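CEL61B from Hypocrea jecorina is a copper-dependent lytic polysaccharide monooxygenase that cleaves cellulose chains by oxidising their glycosidic bonds. Local coordinates of one contact, PDB 2VTC (chain A, 1.60 Å), residues W134-E139 and Y239-P244, beside the matching contact of the related AA9 family lytic polysaccharide monooxygenase B from Heterobasidion irregulare, PDB 5NNS (chain B, 2.10 Å), residues W106-Q111 and Y215-P220. One frame, after least-squares fit of the local backbone (RMSD 0.51 Å); residues are numbered along the deposited sequences.

Structure 1 (2VTC); sequences WVKIQE and YTIPGP.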
loop_
_atom_site.group_PDB
_atom_site.type_symbol
_atom_site.label_atom_id
_atom_site.label_comp_id
_atom_site.label_asym_id
_atom_site.label_seq_id
_atom_site.Cartn_x
_atom_site.Cartn_y
_atom_site.Cartn_z
ATOM N N TRP A 134 9.491 5.980 4.422
ATOM C CA TRP A 134 8.111 6.210 4.054
ATOM C C TRP A 134 7.444 7.321 4.838
ATOM O O TRP A 134 7.668 7.471 6.035
ATOM C CB TRP A 134 7.345 4.901 4.310
ATOM C CG TRP A 134 7.931 3.798 3.506
ATOM C CD1 TRP A 134 8.835 2.854 3.934
ATOM C CD2 TRP A 134 7.675 3.519 2.131
ATOM N NE1 TRP A 134 9.174 2.011 2.900
ATOM C CE2 TRP A 134 8.464 2.382 1.783
ATOM C CE3 TRP A 134 6.882 4.132 1.139
ATOM C CZ2 TRP A 134 8.472 1.839 0.494
ATOM C CZ3 TRP A 134 6.893 3.578 -0.155
ATOM C CH2 TRP A 134 7.692 2.442 -0.453
ATOM N N VAL A 135 6.623 8.093 4.124
ATOM C CA VAL A 135 5.851 9.177 4.702
ATOM C C VAL A 135 4.362 8.905 4.484
ATOM O O VAL A 135 3.947 8.695 3.368
ATOM C CB VAL A 135 6.262 10.518 4.033
ATOM C CG1 VAL A 135 5.405 11.660 4.512
ATOM C CG2 VAL A 135 7.744 10.809 4.333
ATOM N N LYS A 136 3.576 8.895 5.566
ATOM C CA LYS A 136 2.129 8.623 5.438
ATOM C C LYS A 136 1.406 9.783 4.753
ATOM O O LYS A 136 1.518 10.924 5.204
ATOM C CB LYS A 136 1.516 8.379 6.813
ATOM C CG LYS A 136 0.035 7.944 6.755
ATOM C CD LYS A 136 -0.550 7.801 8.155
ATOM C CE LYS A 136 -0.321 6.397 8.748
ATOM N NZ LYS A 136 -0.695 6.331 10.206
ATOM N N ILE A 137 0.668 9.490 3.684
ATOM C CA ILE A 137 -0.095 10.528 2.966
ATOM C C ILE A 137 -1.616 10.304 2.965
ATOM O O ILE A 137 -2.376 11.166 2.501
ATOM C CB ILE A 137 0.420 10.736 1.505
ATOM C CG1 ILE A 137 0.266 9.451 0.667
ATOM C CG2 ILE A 137 1.871 11.247 1.544
ATOM C CD1 ILE A 137 0.229 9.670 -0.827
ATOM N N GLN A 138 -2.048 9.156 3.481
ATOM C CA GLN A 138 -3.478 8.823 3.582
ATOM C C GLN A 138 -3.707 7.804 4.700
ATOM O O GLN A 138 -2.931 6.868 4.872
ATOM C CB GLN A 138 -3.984 8.290 2.231
ATOM C CG GLN A 138 -5.463 7.814 2.172
ATOM C CD GLN A 138 -5.653 6.384 2.687
ATOM O OE1 GLN A 138 -4.811 5.490 2.465
ATOM N NE2 GLN A 138 -6.779 6.152 3.373
ATOM N N GLU A 139 -4.759 8.018 5.485
ATOM C CA GLU A 139 -5.192 7.003 6.451
ATOM C C GLU A 139 -6.702 7.088 6.685
ATOM O O GLU A 139 -7.289 8.183 6.685
ATOM C CB GLU A 139 -4.442 7.119 7.791
ATOM C CG GLU A 139 -4.637 8.449 8.536
ATOM C CD GLU A 139 -3.949 8.527 9.876
ATOM O OE1 GLU A 139 -3.270 7.546 10.286
ATOM O OE2 GLU A 139 -4.108 9.580 10.550
ATOM N N TYR A 239 -10.049 4.704 18.211
ATOM C CA TYR A 239 -9.116 3.801 17.512
ATOM C C TYR A 239 -7.871 4.562 17.049
ATOM O O TYR A 239 -7.981 5.617 16.426
ATOM C CB TYR A 239 -9.808 3.135 16.319
ATOM C CG TYR A 239 -8.912 2.201 15.517
ATOM C CD1 TYR A 239 -8.516 0.963 16.045
ATOM C CD2 TYR A 239 -8.455 2.563 14.246
ATOM C CE1 TYR A 239 -7.682 0.100 15.318
ATOM C CE2 TYR A 239 -7.621 1.721 13.515
ATOM C CZ TYR A 239 -7.247 0.490 14.056
ATOM O OH TYR A 239 -6.422 -0.353 13.344
ATOM N N THR A 240 -6.690 4.015 17.339
ATOM C CA THR A 240 -5.425 4.631 16.912
ATOM C C THR A 240 -4.981 3.917 15.631
ATOM O O THR A 240 -4.543 2.765 15.669
ATOM C CB THR A 240 -4.341 4.470 17.990
ATOM O OG1 THR A 240 -4.781 5.057 19.226
ATOM C CG2 THR A 240 -3.018 5.145 17.554
ATOM N N ILE A 241 -5.114 4.596 14.500
ATOM C CA ILE A 241 -4.694 4.034 13.223
ATOM C C ILE A 241 -3.175 3.792 13.294
ATOM O O ILE A 241 -2.428 4.698 13.664
ATOM C CB ILE A 241 -5.057 4.941 12.030
ATOM C CG1 ILE A 241 -6.572 5.212 12.000
ATOM C CG2 ILE A 241 -4.599 4.276 10.713
ATOM C CD1 ILE A 241 -7.005 6.300 11.014
ATOM N N PRO A 242 -2.721 2.567 12.975
ATOM C CA PRO A 242 -1.279 2.278 13.075
ATOM C C PRO A 242 -0.373 3.116 12.149
ATOM O O PRO A 242 -0.837 3.698 11.159
ATOM C CB PRO A 242 -1.191 0.802 12.656
ATOM C CG PRO A 242 -2.554 0.228 12.952
ATOM C CD PRO A 242 -3.487 1.373 12.568
ATOM N N GLY A 243 0.915 3.125 12.469
ATOM C CA GLY A 243 1.905 3.815 11.639
ATOM C C GLY A 243 2.173 5.227 12.125
ATOM O O GLY A 243 1.498 5.738 12.996
ATOM N N PRO A 244 3.175 5.875 11.540
ATOM C CA PRO A 244 3.547 7.245 11.896
ATOM C C PRO A 244 2.528 8.291 11.429
ATOM O O PRO A 244 1.570 7.978 10.689
ATOM C CB PRO A 244 4.894 7.426 11.194
ATOM C CG PRO A 244 4.826 6.496 10.000
ATOM C CD PRO A 244 4.038 5.296 10.490
HETATM O O HOH W 1 -2.731 7.435 13.208
#
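With CG opposite its own nitrogen (chi1 -174°) and one bend at chi3 (-87°), Lys-136 runs out from the strand to the loop 239-244, where NZ donates to O of Pro-242 and O of Pro-244, each 2.8 Å away. Glu-139 sets CG between its backbone N and carbonyl carbon (chi1 61°), and its extended chain brings OE1 against CG2 of Ile-241, 3.6 Å away. The same OE1 closes a salt bridge with Lys-136 NZ at 2.8 Å, the ammonium lying above the carboxylate plane. Three acceptors thus grip the buried NZ, and the carboxylate probably offsets much of the ammonium's charge. Water 1 donates to Glu-139 OE1 and to Ile-241 O, adding a water-mediated link between the segments. The contact ties the loop following strand 215-216 to strand 133-143 of the AA9 core, at a classic beta bulge where Ile-137 and Gln-138 both face Thr-115. Val-135 packs on Trp-247, and Gln-138 OE1 is hydrogen-bonded to Thr-115 OG1.

Structure 2 (5NNS); sequences WFKINQ and YTIPGP. With AKR (acrylic acid), chain C; NAG (2-acetamido-2-deoxy-beta-D-glucopyranose), chain D.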
loop_
_atom_site.group_PDB
_atom_site.type_symbol
_atom_site.label_atom_id
_atom_site.label_comp_id
_atom_site.label_asym_id
_atom_site.label_seq_id
_atom_site.Cartn_x
_atom_site.Cartn_y
_atom_site.Cartn_z
ATOM N N TRP B 106 9.543 5.732 4.699
ATOM C CA TRP B 106 8.133 5.795 4.311
ATOM C C TRP B 106 7.405 6.879 5.068
ATOM O O TRP B 106 7.534 6.972 6.291
ATOM C CB TRP B 106 7.451 4.455 4.585
ATOM C CG TRP B 106 8.066 3.366 3.816
ATOM C CD1 TRP B 106 9.103 2.571 4.208
ATOM C CD2 TRP B 106 7.721 2.958 2.491
ATOM N NE1 TRP B 106 9.411 1.671 3.215
ATOM C CE2 TRP B 106 8.583 1.894 2.145
ATOM C CE3 TRP B 106 6.759 3.381 1.563
ATOM C CZ2 TRP B 106 8.512 1.243 0.911
ATOM C CZ3 TRP B 106 6.686 2.730 0.330
ATOM C CH2 TRP B 106 7.561 1.675 0.017
ATOM N N PHE B 107 6.625 7.678 4.337
ATOM C CA PHE B 107 5.719 8.661 4.930
ATOM C C PHE B 107 4.289 8.409 4.453
ATOM O O PHE B 107 4.060 7.949 3.333
ATOM C CB PHE B 107 6.164 10.104 4.636
ATOM C CG PHE B 107 6.247 10.448 3.171
ATOM C CD1 PHE B 107 7.391 10.141 2.432
ATOM C CD2 PHE B 107 5.196 11.099 2.533
ATOM C CE1 PHE B 107 7.470 10.457 1.081
ATOM C CE2 PHE B 107 5.274 11.419 1.180
ATOM C CZ PHE B 107 6.413 11.098 0.455
ATOM N N LYS B 108 3.340 8.739 5.320
ATOM C CA LYS B 108 1.921 8.477 5.115
ATOM C C LYS B 108 1.228 9.728 4.550
ATOM O O LYS B 108 1.316 10.804 5.139
ATOM C CB LYS B 108 1.315 8.097 6.456
ATOM C CG LYS B 108 -0.054 7.457 6.388
ATOM C CD LYS B 108 -0.610 7.210 7.782
ATOM C CE LYS B 108 0.051 6.029 8.487
ATOM N NZ LYS B 108 -0.440 5.865 9.885
ATOM N N ILE B 109 0.568 9.587 3.399
ATOM C CA ILE B 109 -0.143 10.719 2.768
ATOM C C ILE B 109 -1.655 10.704 2.985
ATOM O O ILE B 109 -2.308 11.734 2.827
ATOM C CB ILE B 109 0.160 10.857 1.253
ATOM C CG1 ILE B 109 -0.260 9.611 0.461
ATOM C CG2 ILE B 109 1.635 11.180 1.046
ATOM C CD1 ILE B 109 -0.328 9.855 -1.033
ATOM N N ASN B 110 -2.209 9.544 3.339
ATOM C CA ASN B 110 -3.642 9.424 3.559
ATOM C C ASN B 110 -3.953 8.203 4.413
ATOM O O ASN B 110 -3.337 7.153 4.247
ATOM C CB ASN B 110 -4.370 9.330 2.212
ATOM C CG ASN B 110 -5.869 9.133 2.368
ATOM O OD1 ASN B 110 -6.376 8.040 2.149
ATOM N ND2 ASN B 110 -6.576 10.181 2.770
ATOM N N GLN B 111 -4.895 8.352 5.334
ATOM C CA GLN B 111 -5.479 7.201 6.008
ATOM C C GLN B 111 -6.901 7.503 6.446
ATOM O O GLN B 111 -7.257 8.663 6.664
ATOM C CB GLN B 111 -4.647 6.803 7.227
ATOM C CG GLN B 111 -4.677 7.825 8.359
ATOM C CD GLN B 111 -3.713 7.505 9.472
ATOM O OE1 GLN B 111 -3.110 6.428 9.495
ATOM N NE2 GLN B 111 -3.586 8.422 10.429
ATOM N N TYR B 215 -9.868 4.346 17.741
ATOM C CA TYR B 215 -8.906 3.449 17.125
ATOM C C TYR B 215 -7.724 4.261 16.628
ATOM O O TYR B 215 -7.833 4.994 15.648
ATOM C CB TYR B 215 -9.557 2.664 15.985
ATOM C CG TYR B 215 -8.618 1.729 15.249
ATOM C CD1 TYR B 215 -8.394 0.431 15.702
ATOM C CD2 TYR B 215 -7.958 2.143 14.088
ATOM C CE1 TYR B 215 -7.540 -0.426 15.028
ATOM C CE2 TYR B 215 -7.102 1.297 13.404
ATOM C CZ TYR B 215 -6.892 0.010 13.877
ATOM O OH TYR B 215 -6.034 -0.840 13.203
ATOM N N THR B 216 -6.602 4.133 17.331
ATOM C CA THR B 216 -5.346 4.727 16.914
ATOM C C THR B 216 -4.815 3.915 15.743
ATOM O O THR B 216 -4.495 2.731 15.885
ATOM C CB THR B 216 -4.337 4.741 18.078
ATOM O OG1 THR B 216 -4.881 5.529 19.141
ATOM C CG2 THR B 216 -2.973 5.323 17.649
ATOM N N ILE B 217 -4.754 4.550 14.580
ATOM C CA ILE B 217 -4.286 3.879 13.385
ATOM C C ILE B 217 -2.784 3.690 13.589
ATOM O O ILE B 217 -2.106 4.634 13.993
ATOM C CB ILE B 217 -4.564 4.669 12.087
ATOM C CG1 ILE B 217 -6.067 4.906 11.909
ATOM C CG2 ILE B 217 -4.033 3.893 10.880
ATOM C CD1 ILE B 217 -6.410 5.975 10.889
ATOM N N PRO B 218 -2.263 2.468 13.353
ATOM C CA PRO B 218 -0.816 2.241 13.456
ATOM C C PRO B 218 -0.010 3.092 12.484
ATOM O O PRO B 218 -0.537 3.541 11.466
ATOM C CB PRO B 218 -0.664 0.759 13.077
ATOM C CG PRO B 218 -2.001 0.156 13.324
ATOM C CD PRO B 218 -2.985 1.223 13.010
ATOM N N GLY B 219 1.268 3.277 12.794
ATOM C CA GLY B 219 2.177 4.009 11.925
ATOM C C GLY B 219 2.190 5.479 12.260
ATOM O O GLY B 219 1.572 5.893 13.247
ATOM N N PRO B 220 2.883 6.288 11.438
ATOM C CA PRO B 220 3.074 7.706 11.751
ATOM C C PRO B 220 1.855 8.578 11.445
ATOM O O PRO B 220 0.853 8.104 10.901
ATOM C CB PRO B 220 4.256 8.096 10.853
ATOM C CG PRO B 220 4.100 7.229 9.657
ATOM C CD PRO B 220 3.590 5.912 10.199
HETATM C CA AKR C . -2.468 9.282 13.877
HETATM C CB AKR C . -2.095 10.004 14.923
HETATM C C AKR C . -1.720 8.071 13.459
HETATM O O AKR C . -0.710 7.705 14.098
HETATM O OXT AKR C . -2.109 7.418 12.467
HETATM C C1 NAG D . -8.554 3.560 22.873
HETATM C C2 NAG D . -7.222 2.907 22.482
HETATM C C3 NAG D . -6.503 2.306 23.679
HETATM C C4 NAG D . -6.305 3.361 24.757
HETATM C C5 NAG D . -7.673 3.901 25.178
HETATM C C6 NAG D . -7.488 5.025 26.195
HETATM C C7 NAG D . -7.005 1.848 20.268
HETATM C C8 NAG D . -7.301 0.629 19.444
HETATM N N2 NAG D . -7.423 1.819 21.534
HETATM O O3 NAG D . -5.250 1.771 23.248
HETATM O O4 NAG D . -5.618 2.812 25.893
HETATM O O5 NAG D . -8.405 4.394 24.043
HETATM O O6 NAG D . -8.754 5.606 26.518
HETATM O O7 NAG D . -6.423 2.805 19.785
#
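Lys-108 has CG opposite its own nitrogen (chi1 -165°) and one bend at chi3 (-75°), which carries NZ to the loop 215-220; there it donates to O of Pro-218 and O of Pro-220, each 2.8 Å away. Gln-111 places CG between its backbone N and carbonyl carbon (chi1 68°), and the extended chain takes OE1 against CG2 of Ile-217, 3.0 Å away. That OE1 also accepts a hydrogen bond from Lys-108 NZ at 2.8 Å, the donor tilted out of the amide carbonyl plane. Three acceptors grip the buried NZ, all of them uncharged carbonyl oxygens. Gln-111 NE2 donates to OXT of the acrylic acid at 2.7 Å, in a pocket also lined by Lys-108, Ile-217, Gly-219 and Pro-220. Ile-109 and Asn-110 form a classic beta bulge facing Val-87, which lets Lys-108 and Gln-111 both turn to the loop. Phe-107 meets the ring of Trp-223, and Asn-110 OD1 is hydrogen-bonded to Trp-136 NE1. Thr-216 N donates to O7 of the N-acetylglucosamine at 2.8 Å.

Comparison
The exchange at the centre is Glu-139(A) to Gln-111(B), which swaps a carboxylate for an amide on a side chain of like course. The CB atoms coincide within the error, and after superposition CD of Glu-139(A) and CD of Gln-111(B) are 1.1 Å apart. NE2 of Gln-111(B) comes to the place of OE1 of Glu-139(A), 0.9 Å apart. The salt bridge from Lys-136(A) NZ to Glu-139(A) OE1 goes, but the link is kept as a hydrogen bond from Lys-108(B) NZ to Gln-111(B) OE1, also 2.8 Å long. The lysine side chain holds its place, as do its bonds to the carbonyls of Pro-242(A) and Pro-244(A), matched by Pro-218(B) and Pro-220(B). Losing the negative partner probably leaves the ammonium less neutralised by the protein itself. Acrylic acid is modelled in structure 2 alone, its OXT standing where water 1 of structure 1 lies. The contact with Ile-241(A), or Ile-217(B), is kept. One residue earlier in the strand, Gln-138(A) gives way to Asn-110(B), with CB atoms 1.1 Å apart after superposition; CD, OE1 and NE2 go, and ND2 comes. At Val-135(A), buried like Phe-107(B), CG1 and CG2 give way to an aromatic ring without counterpart. N-acetylglucosamine touching Tyr-215(B) and Thr-216(B) is likewise modelled in structure 2 alone.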